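Local atomic coordinates of ferripyochelin binding protein (Pyrococcus horikoshii, PDB entry 1V3W), a protein that probably acts as a gamma-class carbonic anhydrase, a zinc enzyme interconverting carbon dioxide and bicarbonate, and also binds calcium. Residues Ile80-Ala84 with Ile97-Ser101. Where two conformers were deposited one is given. Residue numbers count along the deposited sequence, not the author numbering.
Sequences IGHNA and IGISS. With ZN (zinc ion), chain B; EDO (1,2-ethanediol), chain J.
Two successive coils of a left-handed parallel beta-helix stack here, each turning a corner through a type II beta turn, G81-A84 and G98-S101. I97, A84 and I99 are the most covered. I97 and I80 form a parallel bridge (CA-CA 4.8 Å); I97 O accepts from G81 N at 2.8 Å, while the CG2 methyl of the beta-branched I97 side chain lies in the coil interior, 3.9 Å from A84 CB. A84 suits this inner corner because its small methyl also fits 3.5 Å from G98 O. A CB on G81 would clash with I97 O. I99 (m, t) lays CD1 4.0 Å from H82 CD2, at the imidazole edge, and S100 N donates to H82 O (2.9 Å). N83 and S100, third in their turns, adopt the left-handed conformation (phi near 60°). H82 (chi1 m) directs NE2 to zinc at 2.2 Å, joining H65 and H87 of a second subunit in the intersubunit metal site. Beyond the turns the chain enters strands 85-87 and 102-103, and I97 also packs on I115 of strand 113-115, one coil further on.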
# COMPACT_ATOMS: atom_id res chain seq x y z
N ILE A 80 -9.54 -4.23 -9.17
CA ILE A 80 -8.52 -4.52 -8.16
C ILE A 80 -8.43 -3.26 -7.31
O ILE A 80 -7.83 -2.26 -7.70
CB ILE A 80 -7.16 -4.86 -8.80
CG1 ILE A 80 -7.35 -6.01 -9.81
CG2 ILE A 80 -6.17 -5.28 -7.72
CD1 ILE A 80 -6.07 -6.47 -10.45
N GLY A 81 -9.05 -3.35 -6.14
CA GLY A 81 -9.14 -2.23 -5.21
C GLY A 81 -7.86 -1.59 -4.73
O GLY A 81 -6.81 -2.22 -4.65
N HIS A 82 -7.98 -0.31 -4.39
CA HIS A 82 -6.86 0.47 -3.90
C HIS A 82 -6.06 -0.31 -2.87
O HIS A 82 -6.63 -0.93 -1.97
CB HIS A 82 -7.34 1.74 -3.20
CG HIS A 82 -8.39 2.51 -3.95
ND1 HIS A 82 -8.08 3.43 -4.93
CD2 HIS A 82 -9.74 2.51 -3.84
CE1 HIS A 82 -9.20 3.97 -5.39
NE2 HIS A 82 -10.22 3.43 -4.75
N ASN A 83 -4.74 -0.28 -3.00
CA ASN A 83 -3.83 -0.93 -2.09
C ASN A 83 -3.89 -2.44 -1.91
O ASN A 83 -3.29 -2.99 -0.98
CB ASN A 83 -3.89 -0.23 -0.74
CG ASN A 83 -3.31 1.14 -0.82
OD1 ASN A 83 -3.86 2.02 -1.47
ND2 ASN A 83 -2.16 1.32 -0.20
N ALA A 84 -4.61 -3.09 -2.81
CA ALA A 84 -4.69 -4.54 -2.79
C ALA A 84 -3.41 -5.10 -3.38
O ALA A 84 -2.60 -4.37 -3.96
CB ALA A 84 -5.90 -5.00 -3.58
N ILE A 97 -11.88 -7.19 -6.17
CA ILE A 97 -10.84 -7.50 -5.20
C ILE A 97 -10.86 -6.33 -4.22
O ILE A 97 -10.52 -5.20 -4.58
CB ILE A 97 -9.46 -7.62 -5.89
CG1 ILE A 97 -9.47 -8.83 -6.84
CG2 ILE A 97 -8.36 -7.76 -4.85
CD1 ILE A 97 -9.73 -10.16 -6.15
N GLY A 98 -11.28 -6.62 -3.00
CA GLY A 98 -11.37 -5.59 -1.97
C GLY A 98 -10.17 -4.73 -1.70
O GLY A 98 -9.02 -5.13 -1.91
N ILE A 99 -10.45 -3.53 -1.21
CA ILE A 99 -9.41 -2.58 -0.86
C ILE A 99 -8.49 -3.20 0.18
O ILE A 99 -8.93 -3.79 1.16
CB ILE A 99 -10.04 -1.29 -0.29
CG1 ILE A 99 -10.79 -0.57 -1.41
CG2 ILE A 99 -8.96 -0.40 0.31
CD1 ILE A 99 -11.66 0.57 -0.93
N SER A 100 -7.19 -3.09 -0.09
CA SER A 100 -6.16 -3.61 0.79
C SER A 100 -6.28 -5.10 1.06
O SER A 100 -5.87 -5.57 2.12
CB SER A 100 -6.19 -2.83 2.11
OG SER A 100 -4.91 -2.87 2.73
N SER A 101 -6.84 -5.86 0.13
CA SER A 101 -6.94 -7.30 0.31
C SER A 101 -5.68 -7.93 -0.28
O SER A 101 -4.85 -7.24 -0.88
CB SER A 101 -8.19 -7.86 -0.37
OG SER A 101 -8.14 -7.71 -1.78
ZN ZN B . -12.20 4.08 -5.34
C1 EDO J . -4.81 -7.61 4.45
O1 EDO J . -5.31 -7.46 5.77
C2 EDO J . -4.30 -6.37 3.68
O2 EDO J . -4.89 -5.18 4.26
O HOH W 1 -2.87 -5.43 0.29
O HOH W 2 -12.51 3.05 -6.82